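Long-range contacts in phosphosugar isomerase (Escherichia coli O6:H1, PDB 5UQI), which probably interconverts arabinose-5-phosphate and its ketose isomer, as a SIS-family sugar isomerase, and is captured here with arabinose-5-phosphate bound: residues K37-C42 against V93-S98; K45-G50 against P71-H76; A63-T68 against D166-A171; N118-F123 against S134-V139. All blocks are in the same frame, centred on the assembly; numbering follows the deposited sequence.

How the contacts relate
All four contacts lie in the SIS domain, around a parallel sheet with the strand order 72-76, 46-50, 93-97, 120-124, 137-140. Contact 2 pairs the first two of these strands and contact 4 the last two. Contact 1 sets helix 32-41 against the central strand 93-97, which hydrogen-bonds to both pairs; its centre is about 9 Å from that of contact 2 and about 7 Å from that of contact 4. Contact 3 packs helix 52-67, the crossover of contact 2, on helix 156-175. Along the chain, contact 2 falls between the segments of contact 1, contact 4 follows contact 1, and contact 3 crosses contacts 1 and 2. Strands 46-50 and 93-97 bring their C-terminal ends near arabinose-5-phosphate.

Contact 1 of 4, residues K37-C42 against V93-S98; sequences KVLQSC and VVILIS. With A5P (arabinose-5-phosphate), chain B.
Helix 32-41 packs on the central strand of the SIS-domain sheet here: Val-38 and Leu-39 of its last turn, with Cys-42 just after it, meet the first half of strand 93-97. Val-93 carries most of the contact with its two methyls. Its CG2 faces Cys-42, whose SG lies 3.6 Å from Val-93 CG2. That sulfur is anti to its own backbone N (chi1 179°), which places it against Val-93. The other methyl, Val-93 CG1, faces the last turn of the helix and is 4.3 Å from Val-38 CG1. Leu-39 starts off to one side of the strand, but its CD2 swings in and bridges two strand residues: Leu-39 CD2 is 4.2 Å from Val-93 CG1 and 4.1 Å from Ile-95 CD1. The Leu-39 and Ile-95 side chains cross at about a right angle, touching by methyls alone. Leu-39 also packs on Val-168 and Leu-172 of helix 156-175. At the helix end, Ser-41 OG donates to Val-38 O at 2.7 Å, giving that carbonyl a side-chain donor.

The other end of the strand segment is polar. Ser-98 OG, also anti to its backbone N (chi1 170°), donates to phosphate oxygen O3P of arabinose-5-phosphate at 3.0 Å. Ser-54, Thr-103 and the backbone N atoms of Lys-53, Asn-99 and Ser-100 grip the same ligand. A helix-covered central strand that delivers a serine to a sugar phosphate at its C-terminal end is typical of the SIS fold.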
loop_
_atom_site.group_PDB
_atom_site.type_symbol
_atom_site.label_atom_id
_atom_site.label_comp_id
_atom_site.label_asym_id
_atom_site.label_seq_id
_atom_site.Cartn_x
_atom_site.Cartn_y
_atom_site.Cartn_z
ATOM N N LYS A 37 -14.349 -5.662 -0.804
ATOM C CA LYS A 37 -15.523 -5.411 -1.630
ATOM C C LYS A 37 -15.360 -4.323 -2.659
ATOM O O LYS A 37 -15.756 -4.507 -3.786
ATOM C CB LYS A 37 -16.719 -5.127 -0.721
ATOM C CG LYS A 37 -17.032 -6.324 0.160
ATOM C CD LYS A 37 -18.179 -6.024 1.115
ATOM C CE LYS A 37 -18.335 -7.151 2.113
ATOM N NZ LYS A 37 -19.375 -6.766 3.104
ATOM N N VAL A 38 -14.745 -3.201 -2.280
ATOM C CA VAL A 38 -14.482 -2.088 -3.224
ATOM C C VAL A 38 -13.561 -2.593 -4.317
ATOM O O VAL A 38 -13.822 -2.370 -5.492
ATOM C CB VAL A 38 -13.830 -0.865 -2.575
ATOM C CG1 VAL A 38 -13.376 0.153 -3.626
ATOM C CG2 VAL A 38 -14.774 -0.186 -1.569
ATOM N N LEU A 39 -12.475 -3.275 -3.918
ATOM C CA LEU A 39 -11.562 -3.823 -4.944
ATOM C C LEU A 39 -12.194 -4.844 -5.888
ATOM O O LEU A 39 -11.922 -4.851 -7.091
ATOM C CB LEU A 39 -10.228 -4.305 -4.359
ATOM C CG LEU A 39 -9.478 -3.162 -3.643
ATOM C CD1 LEU A 39 -8.298 -3.759 -2.848
ATOM C CD2 LEU A 39 -8.909 -2.081 -4.612
ATOM N N GLN A 40 -13.113 -5.658 -5.350
ATOM C CA GLN A 40 -13.804 -6.637 -6.192
ATOM C C GLN A 40 -14.715 -5.991 -7.227
ATOM O O GLN A 40 -14.989 -6.594 -8.273
ATOM C CB GLN A 40 -14.640 -7.548 -5.289
ATOM C CG GLN A 40 -13.785 -8.598 -4.586
ATOM C CD GLN A 40 -14.611 -9.545 -3.732
ATOM O OE1 GLN A 40 -15.526 -9.124 -3.041
ATOM N NE2 GLN A 40 -14.235 -10.812 -3.733
ATOM N N SER A 41 -15.189 -4.789 -6.904
ATOM C CA SER A 41 -16.112 -4.027 -7.723
ATOM C C SER A 41 -15.392 -3.297 -8.833
ATOM O O SER A 41 -16.033 -2.847 -9.804
ATOM C CB SER A 41 -16.925 -3.035 -6.862
ATOM O OG SER A 41 -16.201 -1.831 -6.556
ATOM N N CYS A 42 -14.052 -3.198 -8.740
ATOM C CA CYS A 42 -13.301 -2.390 -9.712
ATOM C C CYS A 42 -13.444 -2.956 -11.109
ATOM O O CYS A 42 -13.121 -4.123 -11.333
ATOM C CB CYS A 42 -11.845 -2.291 -9.249
ATOM S SG CYS A 42 -10.797 -1.342 -10.370
ATOM N N VAL A 93 -9.688 2.400 -9.851
ATOM C CA VAL A 93 -9.763 2.690 -8.413
ATOM C C VAL A 93 -8.364 3.034 -7.999
ATOM O O VAL A 93 -7.455 2.314 -8.428
ATOM C CB VAL A 93 -10.305 1.481 -7.617
ATOM C CG1 VAL A 93 -10.139 1.638 -6.096
ATOM C CG2 VAL A 93 -11.754 1.229 -8.087
ATOM N N VAL A 94 -8.189 4.042 -7.149
ATOM C CA VAL A 94 -6.848 4.581 -6.796
ATOM C C VAL A 94 -6.567 4.253 -5.347
ATOM O O VAL A 94 -7.404 4.545 -4.447
ATOM C CB VAL A 94 -6.771 6.111 -7.081
ATOM C CG1 VAL A 94 -5.405 6.647 -6.707
ATOM C CG2 VAL A 94 -7.070 6.425 -8.528
ATOM N N ILE A 95 -5.383 3.660 -5.072
ATOM C CA ILE A 95 -4.945 3.475 -3.708
ATOM C C ILE A 95 -3.757 4.387 -3.513
ATOM O O ILE A 95 -2.734 4.234 -4.199
ATOM C CB ILE A 95 -4.515 2.010 -3.412
ATOM C CG1 ILE A 95 -5.728 1.056 -3.585
ATOM C CG2 ILE A 95 -3.898 1.890 -2.056
ATOM C CD1 ILE A 95 -5.411 -0.443 -3.394
ATOM N N LEU A 96 -3.851 5.332 -2.599
ATOM C CA LEU A 96 -2.732 6.226 -2.335
ATOM C C LEU A 96 -2.070 5.814 -1.025
ATOM O O LEU A 96 -2.725 5.675 0.020
ATOM C CB LEU A 96 -3.212 7.677 -2.177
ATOM C CG LEU A 96 -3.890 8.184 -3.457
ATOM C CD1 LEU A 96 -5.438 8.221 -3.323
ATOM C CD2 LEU A 96 -3.345 9.544 -3.888
ATOM N N ILE A 97 -0.751 5.581 -1.041
ATOM C CA ILE A 97 -0.014 5.081 0.119
ATOM C C ILE A 97 0.873 6.154 0.658
ATOM O O ILE A 97 1.698 6.722 -0.069
ATOM C CB ILE A 97 0.844 3.812 -0.258
ATOM C CG1 ILE A 97 -0.061 2.703 -0.772
ATOM C CG2 ILE A 97 1.626 3.389 1.011
ATOM C CD1 ILE A 97 0.744 1.406 -1.075
ATOM N N SER A 98 0.657 6.501 1.918
ATOM C CA SER A 98 1.515 7.471 2.595
ATOM C C SER A 98 1.481 7.168 4.094
ATOM O O SER A 98 0.409 7.202 4.707
ATOM C CB SER A 98 0.968 8.899 2.379
ATOM O OG SER A 98 1.626 9.865 3.213
HETATM C C1 A5P B . 11.302 8.891 3.443
HETATM O O1 A5P B . 11.511 8.154 4.313
HETATM C C2 A5P B . 10.562 8.363 2.301
HETATM O O2 A5P B . 11.159 7.271 1.677
HETATM C C3 A5P B . 9.229 8.137 2.873
HETATM O O3 A5P B . 8.634 6.889 2.499
HETATM C C4 A5P B . 8.669 9.358 2.190
HETATM O O4 A5P B . 9.093 10.530 2.865
HETATM C C5 A5P B . 7.174 9.335 2.097
HETATM O O5 A5P B . 6.655 9.384 3.373
HETATM P P A5P B . 5.140 8.895 3.495
HETATM O O1P A5P B . 5.086 7.357 3.475
HETATM O O2P A5P B . 4.731 9.489 4.944
HETATM O O3P A5P B . 4.421 9.397 2.347
#

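Contact 2 of 4, residues K45-G50 against P71-H76; sequences KVVFIG and PSFFVH
Phe-73 reaches from strand 72-76 to its neighbour with its ring. From CB, the ring carbon CG sits between the backbone N and the carbonyl carbon (chi1 62°), and the ring then lies alongside Val-47, both side chains pointing the same way. Phe-73 CD1 meets the aliphatic chain of Lys-45, 3.8 Å from Lys-45 CD, with the two side chains at about a right angle. One atom further, Phe-73 CE1 is 3.6 Å from Val-47 CG2, and CZ at the tip stays against that same methyl. Val-47 turns its other methyl, CG1, to Val-75 CG2. Strands 46-50 and 72-76 run parallel and, with helix 52-67 between them, form a beta-alpha-beta crossover unit of the SIS domain; Gly-50, late in segment 45-50, lies near the bound sugar phosphate. Backbone bonds alternate from Val-46 N to Pro-71 O through to Val-75 N to Phe-48 O. Val-46 O is gripped twice: Phe-73 N at 3.1 Å and Ser-72 OG at 2.8 Å reach it from opposite faces of the carbonyl plane. The Ser-72 hydroxyl also lies in the plane of the Phe-48 ring, at its edge, 3.3 Å from Phe-48 CE1. That ring packs edge-to-face with Phe-65 of helix 52-67. Nearer the ligand end, Phe-74 CD1 comes within 3.3 Å of Phe-48 O, and Gly-50 O lies over one face of the His-76 ring, offset toward its rim.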
loop_
_atom_site.group_PDB
_atom_site.type_symbol
_atom_site.label_atom_id
_atom_site.label_comp_id
_atom_site.label_asym_id
_atom_site.label_seq_id
_atom_site.Cartn_x
_atom_site.Cartn_y
_atom_site.Cartn_z
ATOM N N LYS A 45 -8.530 -0.685 -13.687
ATOM C CA LYS A 45 -7.327 -1.109 -13.008
ATOM C C LYS A 45 -7.240 -0.495 -11.614
ATOM O O LYS A 45 -7.844 0.546 -11.356
ATOM C CB LYS A 45 -6.134 -0.629 -13.832
ATOM C CG LYS A 45 -6.201 -1.296 -15.233
ATOM C CD LYS A 45 -4.857 -1.403 -15.923
ATOM C CE LYS A 45 -5.053 -1.551 -17.410
ATOM N NZ LYS A 45 -5.421 -2.940 -17.753
ATOM N N VAL A 46 -6.518 -1.167 -10.712
ATOM C CA VAL A 46 -6.180 -0.612 -9.409
ATOM C C VAL A 46 -4.879 0.173 -9.559
ATOM O O VAL A 46 -3.861 -0.403 -9.892
ATOM C CB VAL A 46 -6.070 -1.705 -8.308
ATOM C CG1 VAL A 46 -5.653 -1.126 -6.968
ATOM C CG2 VAL A 46 -7.392 -2.506 -8.222
ATOM N N VAL A 47 -4.955 1.484 -9.344
ATOM C CA VAL A 47 -3.758 2.335 -9.601
ATOM C C VAL A 47 -3.198 2.702 -8.266
ATOM O O VAL A 47 -3.873 3.320 -7.430
ATOM C CB VAL A 47 -4.135 3.586 -10.375
ATOM C CG1 VAL A 47 -2.898 4.469 -10.572
ATOM C CG2 VAL A 47 -4.777 3.220 -11.701
ATOM N N PHE A 48 -1.936 2.297 -8.025
ATOM C CA PHE A 48 -1.280 2.627 -6.754
ATOM C C PHE A 48 -0.441 3.882 -6.946
ATOM O O PHE A 48 0.276 4.000 -7.958
ATOM C CB PHE A 48 -0.316 1.488 -6.323
ATOM C CG PHE A 48 -0.992 0.302 -5.729
ATOM C CD1 PHE A 48 -1.463 -0.725 -6.550
ATOM C CD2 PHE A 48 -1.080 0.197 -4.312
ATOM C CE1 PHE A 48 -2.106 -1.859 -5.969
ATOM C CE2 PHE A 48 -1.705 -0.939 -3.737
ATOM C CZ PHE A 48 -2.152 -1.971 -4.562
ATOM N N ILE A 49 -0.507 4.785 -5.954
ATOM C CA ILE A 49 0.264 6.032 -6.051
ATOM C C ILE A 49 1.010 6.198 -4.737
ATOM O O ILE A 49 0.456 6.042 -3.619
ATOM C CB ILE A 49 -0.706 7.272 -6.231
ATOM C CG1 ILE A 49 -1.470 7.114 -7.538
ATOM C CG2 ILE A 49 0.127 8.563 -6.190
ATOM C CD1 ILE A 49 -2.403 8.323 -7.847
ATOM N N GLY A 50 2.307 6.566 -4.838
ATOM C CA GLY A 50 3.155 6.804 -3.645
ATOM C C GLY A 50 4.411 7.514 -4.101
ATOM O O GLY A 50 4.649 7.668 -5.307
ATOM N N PRO A 71 -5.716 -6.589 -12.295
ATOM C CA PRO A 71 -4.950 -5.674 -13.131
ATOM C C PRO A 71 -4.705 -4.391 -12.300
ATOM O O PRO A 71 -5.647 -3.785 -11.765
ATOM C CB PRO A 71 -5.830 -5.449 -14.354
ATOM C CG PRO A 71 -6.401 -6.896 -14.521
ATOM C CD PRO A 71 -6.766 -7.257 -13.110
ATOM N N SER A 72 -3.453 -3.960 -12.322
ATOM C CA SER A 72 -3.002 -2.871 -11.425
ATOM C C SER A 72 -1.715 -2.327 -11.993
ATOM O O SER A 72 -0.973 -3.049 -12.609
ATOM C CB SER A 72 -2.699 -3.484 -10.073
ATOM O OG SER A 72 -2.265 -2.542 -9.144
ATOM N N PHE A 73 -1.434 -1.047 -11.767
ATOM C CA PHE A 73 -0.112 -0.516 -12.047
ATOM C C PHE A 73 0.145 0.674 -11.101
ATOM O O PHE A 73 -0.737 1.107 -10.368
ATOM C CB PHE A 73 0.045 -0.066 -13.543
ATOM C CG PHE A 73 -0.895 1.062 -13.979
ATOM C CD1 PHE A 73 -2.257 0.834 -14.223
ATOM C CD2 PHE A 73 -0.389 2.376 -14.147
ATOM C CE1 PHE A 73 -3.082 1.897 -14.620
ATOM C CE2 PHE A 73 -1.208 3.461 -14.554
ATOM C CZ PHE A 73 -2.573 3.214 -14.789
ATOM N N PHE A 74 1.393 1.142 -11.138
ATOM C CA PHE A 74 1.858 2.179 -10.242
ATOM C C PHE A 74 2.059 3.478 -10.987
ATOM O O PHE A 74 2.615 3.502 -12.105
ATOM C CB PHE A 74 3.231 1.693 -9.687
ATOM C CG PHE A 74 3.963 2.790 -8.935
ATOM C CD1 PHE A 74 3.518 3.211 -7.678
ATOM C CD2 PHE A 74 5.122 3.395 -9.495
ATOM C CE1 PHE A 74 4.230 4.210 -6.957
ATOM C CE2 PHE A 74 5.795 4.416 -8.726
ATOM C CZ PHE A 74 5.356 4.804 -7.500
ATOM N N VAL A 75 1.659 4.593 -10.312
ATOM C CA VAL A 75 1.932 5.962 -10.788
ATOM C C VAL A 75 2.607 6.674 -9.660
ATOM O O VAL A 75 2.092 6.772 -8.530
ATOM C CB VAL A 75 0.627 6.673 -11.169
ATOM C CG1 VAL A 75 0.924 8.145 -11.460
ATOM C CG2 VAL A 75 0.001 6.031 -12.409
ATOM N N HIS A 76 3.808 7.196 -9.933
ATOM C CA HIS A 76 4.502 7.970 -8.884
ATOM C C HIS A 76 3.794 9.266 -8.597
ATOM O O HIS A 76 3.310 9.913 -9.512
ATOM C CB HIS A 76 5.926 8.218 -9.413
ATOM C CG HIS A 76 6.835 8.838 -8.402
ATOM N ND1 HIS A 76 6.889 10.223 -8.233
ATOM C CD2 HIS A 76 7.716 8.306 -7.521
ATOM C CE1 HIS A 76 7.762 10.493 -7.275
ATOM N NE2 HIS A 76 8.317 9.356 -6.870
#

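Contact 3 of 4, residues A63-T68 against D166-A171; sequences ATFAST and DAVALA
Thr-68 OG1 is gripped from two directions: it donates to Thr-64 O, in the last turn of the helix that Thr-68 follows, at 2.8 Å, and accepts a hydrogen bond from a water, also at 2.8 Å. The same water donates to Ala-169 O at 2.8 Å and so ties the end of helix 52-67 to the facing helix 156-175. Thr-68 OG1 sits between its own backbone N and carbonyl carbon (chi1 62°), a position from which it reaches back to the helix carbonyl. The methyl, Thr-68 CG2, turns to Leu-170 CD2, with the two side chains at about a right angle. Segments 63-67 and 166-171 run nearly parallel, 13° apart, with axes 9.1 Å apart at closest approach, and pack side by side in the layered alpha-beta SIS domain; helix 52-67 is the crossover between strands 46-50 and 72-76. Ala-169 lies opposite Phe-65, their CA atoms 5.1 Å apart. Ala-169 CB points at the other helix and meets two neighbours: Phe-65 CD1 at 3.5 Å and Thr-64 CG2 at 3.8 Å. The Phe-65 ring extends past Ala-169 until CZ touches Val-168 CG1 at 3.9 Å. Asp-166 OD1 lies close to Thr-64 CG2, but its charge is paired with Lys-60 NZ in a salt bridge. The same ammonium group hydrogen-bonds Thr-64 OG1.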
loop_
_atom_site.group_PDB
_atom_site.type_symbol
_atom_site.label_atom_id
_atom_site.label_comp_id
_atom_site.label_asym_id
_atom_site.label_seq_id
_atom_site.Cartn_x
_atom_site.Cartn_y
_atom_site.Cartn_z
ATOM N N ALA A 63 2.546 -4.714 -8.751
ATOM C CA ALA A 63 3.019 -5.864 -9.494
ATOM C C ALA A 63 2.411 -7.156 -8.909
ATOM O O ALA A 63 2.007 -8.028 -9.663
ATOM C CB ALA A 63 4.560 -5.890 -9.473
ATOM N N THR A 64 2.313 -7.222 -7.583
ATOM C CA THR A 64 1.753 -8.441 -6.912
ATOM C C THR A 64 0.247 -8.561 -7.217
ATOM O O THR A 64 -0.236 -9.656 -7.525
ATOM C CB THR A 64 2.065 -8.333 -5.426
ATOM O OG1 THR A 64 3.468 -8.728 -5.338
ATOM C CG2 THR A 64 1.311 -9.392 -4.646
ATOM N N PHE A 65 -0.479 -7.432 -7.192
ATOM C CA PHE A 65 -1.898 -7.505 -7.565
ATOM C C PHE A 65 -2.005 -8.037 -8.974
ATOM O O PHE A 65 -2.780 -8.973 -9.242
ATOM C CB PHE A 65 -2.543 -6.066 -7.526
ATOM C CG PHE A 65 -3.151 -5.704 -6.188
ATOM C CD1 PHE A 65 -2.455 -5.837 -4.945
ATOM C CD2 PHE A 65 -4.395 -5.122 -6.208
ATOM C CE1 PHE A 65 -3.100 -5.526 -3.732
ATOM C CE2 PHE A 65 -5.009 -4.763 -4.998
ATOM C CZ PHE A 65 -4.364 -4.965 -3.792
ATOM N N ALA A 66 -1.221 -7.484 -9.915
ATOM C CA ALA A 66 -1.355 -7.888 -11.312
ATOM C C ALA A 66 -1.016 -9.366 -11.524
ATOM O O ALA A 66 -1.720 -10.086 -12.303
ATOM C CB ALA A 66 -0.428 -7.047 -12.179
ATOM N N SER A 67 0.036 -9.804 -10.873
ATOM C CA SER A 67 0.572 -11.185 -11.065
ATOM C C SER A 67 -0.369 -12.200 -10.469
ATOM O O SER A 67 -0.257 -13.370 -10.869
ATOM C CB SER A 67 1.942 -11.320 -10.444
ATOM O OG SER A 67 1.913 -11.151 -9.092
ATOM N N THR A 68 -1.262 -11.764 -9.602
ATOM C CA THR A 68 -2.211 -12.692 -8.938
ATOM C C THR A 68 -3.631 -12.440 -9.399
ATOM O O THR A 68 -4.552 -12.961 -8.743
ATOM C CB THR A 68 -2.105 -12.606 -7.435
ATOM O OG1 THR A 68 -2.438 -11.287 -6.993
ATOM C CG2 THR A 68 -0.677 -12.935 -6.919
ATOM N N ASP A 166 0.165 -7.442 0.356
ATOM C CA ASP A 166 0.331 -8.794 -0.181
ATOM C C ASP A 166 -0.886 -9.665 0.229
ATOM O O ASP A 166 -1.422 -10.411 -0.628
ATOM C CB ASP A 166 1.542 -9.510 0.367
ATOM C CG ASP A 166 2.868 -9.153 -0.299
ATOM O OD1 ASP A 166 2.887 -8.437 -1.295
ATOM O OD2 ASP A 166 3.911 -9.703 0.260
ATOM N N ALA A 167 -1.296 -9.522 1.499
ATOM C CA ALA A 167 -2.416 -10.354 1.991
ATOM C C ALA A 167 -3.713 -9.972 1.284
ATOM O O ALA A 167 -4.494 -10.847 0.935
ATOM C CB ALA A 167 -2.574 -10.181 3.498
ATOM N N VAL A 168 -3.954 -8.662 1.070
ATOM C CA VAL A 168 -5.093 -8.218 0.289
ATOM C C VAL A 168 -5.072 -8.801 -1.114
ATOM O O VAL A 168 -6.062 -9.336 -1.622
ATOM C CB VAL A 168 -5.200 -6.688 0.302
ATOM C CG1 VAL A 168 -6.295 -6.257 -0.664
ATOM C CG2 VAL A 168 -5.430 -6.213 1.755
ATOM N N ALA A 169 -3.915 -8.703 -1.795
ATOM C CA ALA A 169 -3.780 -9.245 -3.123
ATOM C C ALA A 169 -4.113 -10.754 -3.133
ATOM O O ALA A 169 -4.820 -11.196 -4.032
ATOM C CB ALA A 169 -2.296 -9.041 -3.615
ATOM N N LEU A 170 -3.541 -11.484 -2.175
ATOM C CA LEU A 170 -3.757 -12.952 -2.156
ATOM C C LEU A 170 -5.200 -13.307 -1.821
ATOM O O LEU A 170 -5.713 -14.283 -2.405
ATOM C CB LEU A 170 -2.773 -13.648 -1.223
ATOM C CG LEU A 170 -1.315 -13.571 -1.745
ATOM C CD1 LEU A 170 -0.321 -14.068 -0.680
ATOM C CD2 LEU A 170 -1.090 -14.244 -3.087
ATOM N N ALA A 171 -5.863 -12.510 -0.966
ATOM C CA ALA A 171 -7.284 -12.788 -0.660
ATOM C C ALA A 171 -8.133 -12.511 -1.893
ATOM O O ALA A 171 -8.953 -13.319 -2.260
ATOM C CB ALA A 171 -7.727 -11.915 0.485
HETATM O O HOH W 1 -4.925 -10.026 -6.608
#

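Contact 4 of 4, residues N118-F123 against S134-V139; sequences NYLISF and SCDLSV
The Tyr-119 ring lies over Asp-136 CB in a CH-pi contact, with that carbon 3.7 Å from the ring centroid and 17° off the ring normal. Tyr-119 CG is anti to its backbone N (chi1 -165°), and the ring runs across the neighbouring chain until its hydroxyl OH is 3.5 Å from Leu-137 CB. This is the entry to a parallel strand pair, 120-124 with 137-140, the outermost strand on that side within the chain, joined through helix 130-134 as a beta-alpha-beta unit of the SIS domain. The Asp-136 carboxylate opens the pairing by accepting from Leu-120 N: the bond to Asp-136 OD2 is 2.9 Å long, nearly straight at 165°, and falls on the anti lone pair of OD2. Leu-120 O takes a bond from Leu-137 N and a weak one from Asp-136 N, after which Leu-137 O accepts from Ser-122 N and Ser-122 O from Val-139 N.

Side chains divide between the two faces of the sheet. On one, Ile-121 CG2 lies beside Val-139 CG2, and Phe-123 CD1 is 3.9 Å from Val-139 CB; helix 32-41 covers this side, with Leu-35 and Leu-39 on Ile-121 and Phe-32 on Val-139. On the other, Cys-135 SG fits between Leu-120 CB and Ser-122 CB, 3.7 Å from the latter, and helix 130-134 covers Ser-122. Ser-138 OG is hydrogen-bonded to His-127 ND1. One water joins three atoms here, hydrogen-bonding Ser-122 OG and Ser-138 OG and donating to Val-139 O at 2.9 Å.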
loop_
_atom_site.group_PDB
_atom_site.type_symbol
_atom_site.label_atom_id
_atom_site.label_comp_id
_atom_site.label_asym_id
_atom_site.label_seq_id
_atom_site.Cartn_x
_atom_site.Cartn_y
_atom_site.Cartn_z
ATOM N N ASN A 118 -12.670 9.424 -9.565
ATOM C CA ASN A 118 -12.409 8.069 -9.126
ATOM C C ASN A 118 -12.577 7.781 -7.633
ATOM O O ASN A 118 -12.301 8.654 -6.788
ATOM C CB ASN A 118 -10.966 7.734 -9.511
ATOM C CG ASN A 118 -10.702 7.933 -10.988
ATOM O OD1 ASN A 118 -10.441 9.064 -11.456
ATOM N ND2 ASN A 118 -10.739 6.846 -11.709
ATOM N N TYR A 119 -12.895 6.535 -7.302
ATOM C CA TYR A 119 -12.951 6.104 -5.920
ATOM C C TYR A 119 -11.531 6.030 -5.364
ATOM O O TYR A 119 -10.646 5.449 -6.040
ATOM C CB TYR A 119 -13.593 4.718 -5.889
ATOM C CG TYR A 119 -14.021 4.325 -4.511
ATOM C CD1 TYR A 119 -13.163 3.765 -3.608
ATOM C CD2 TYR A 119 -15.328 4.582 -4.070
ATOM C CE1 TYR A 119 -13.530 3.429 -2.314
ATOM C CE2 TYR A 119 -15.688 4.253 -2.783
ATOM C CZ TYR A 119 -14.820 3.662 -1.909
ATOM O OH TYR A 119 -15.189 3.312 -0.606
ATOM N N LEU A 120 -11.308 6.709 -4.249
ATOM C CA LEU A 120 -9.962 6.867 -3.655
ATOM C C LEU A 120 -9.883 6.101 -2.367
ATOM O O LEU A 120 -10.678 6.272 -1.468
ATOM C CB LEU A 120 -9.607 8.346 -3.404
ATOM C CG LEU A 120 -9.808 9.288 -4.596
ATOM C CD1 LEU A 120 -9.440 10.700 -4.075
ATOM C CD2 LEU A 120 -8.991 8.847 -5.844
ATOM N N ILE A 121 -8.813 5.289 -2.216
ATOM C CA ILE A 121 -8.535 4.544 -1.009
ATOM C C ILE A 121 -7.194 5.039 -0.492
ATOM O O ILE A 121 -6.286 5.241 -1.293
ATOM C CB ILE A 121 -8.396 3.030 -1.379
ATOM C CG1 ILE A 121 -9.779 2.533 -1.863
ATOM C CG2 ILE A 121 -7.908 2.206 -0.186
ATOM C CD1 ILE A 121 -9.648 1.162 -2.518
ATOM N N SER A 122 -7.051 5.236 0.804
ATOM C CA SER A 122 -5.763 5.586 1.370
ATOM C C SER A 122 -5.252 4.490 2.293
ATOM O O SER A 122 -6.024 3.845 2.991
ATOM C CB SER A 122 -5.751 6.925 2.135
ATOM O OG SER A 122 -6.712 6.825 3.262
ATOM N N PHE A 123 -3.926 4.247 2.270
ATOM C CA PHE A 123 -3.294 3.450 3.297
ATOM C C PHE A 123 -2.383 4.374 4.066
ATOM O O PHE A 123 -1.345 4.854 3.514
ATOM C CB PHE A 123 -2.373 2.378 2.617
ATOM C CG PHE A 123 -3.068 1.182 1.953
ATOM C CD1 PHE A 123 -4.441 1.084 1.736
ATOM C CD2 PHE A 123 -2.252 0.139 1.415
ATOM C CE1 PHE A 123 -5.005 -0.031 1.138
ATOM C CE2 PHE A 123 -2.825 -0.956 0.768
ATOM C CZ PHE A 123 -4.190 -1.069 0.651
ATOM N N SER A 134 -9.514 12.875 3.020
ATOM C CA SER A 134 -9.874 13.189 1.663
ATOM C C SER A 134 -10.204 12.014 0.812
ATOM O O SER A 134 -10.685 12.174 -0.284
ATOM C CB SER A 134 -8.704 13.906 1.018
ATOM O OG SER A 134 -8.563 15.173 1.628
ATOM N N CYS A 135 -10.028 10.800 1.327
ATOM C CA CYS A 135 -10.348 9.653 0.525
ATOM C C CYS A 135 -11.724 9.055 0.802
ATOM O O CYS A 135 -12.369 9.345 1.832
ATOM C CB CYS A 135 -9.264 8.554 0.690
ATOM S SG CYS A 135 -7.703 9.041 -0.159
ATOM N N ASP A 136 -12.235 8.283 -0.143
ATOM C CA ASP A 136 -13.515 7.614 0.067
ATOM C C ASP A 136 -13.445 6.486 1.082
ATOM O O ASP A 136 -14.419 6.229 1.810
ATOM C CB ASP A 136 -14.061 7.086 -1.225
ATOM C CG ASP A 136 -14.234 8.180 -2.232
ATOM O OD1 ASP A 136 -15.226 8.977 -2.077
ATOM O OD2 ASP A 136 -13.450 8.382 -3.146
ATOM N N LEU A 137 -12.333 5.733 1.082
ATOM C CA LEU A 137 -12.106 4.680 2.051
ATOM C C LEU A 137 -10.710 4.893 2.613
ATOM O O LEU A 137 -9.688 4.785 1.886
ATOM C CB LEU A 137 -12.293 3.285 1.428
ATOM C CG LEU A 137 -11.980 2.153 2.416
ATOM C CD1 LEU A 137 -12.981 2.093 3.571
ATOM C CD2 LEU A 137 -11.981 0.853 1.650
ATOM N N SER A 138 -10.666 5.187 3.904
ATOM C CA SER A 138 -9.407 5.207 4.674
ATOM C C SER A 138 -9.159 3.870 5.332
ATOM O O SER A 138 -10.002 3.366 6.156
ATOM C CB SER A 138 -9.437 6.327 5.755
ATOM O OG SER A 138 -8.365 6.148 6.682
ATOM N N VAL A 139 -7.981 3.292 5.020
ATOM C CA VAL A 139 -7.562 2.083 5.656
ATOM C C VAL A 139 -6.432 2.475 6.586
ATOM O O VAL A 139 -5.376 3.025 6.147
ATOM C CB VAL A 139 -7.048 1.077 4.605
ATOM C CG1 VAL A 139 -6.525 -0.163 5.292
ATOM C CG2 VAL A 139 -8.133 0.730 3.620
HETATM O O HOH W 2 -5.828 5.860 5.757
#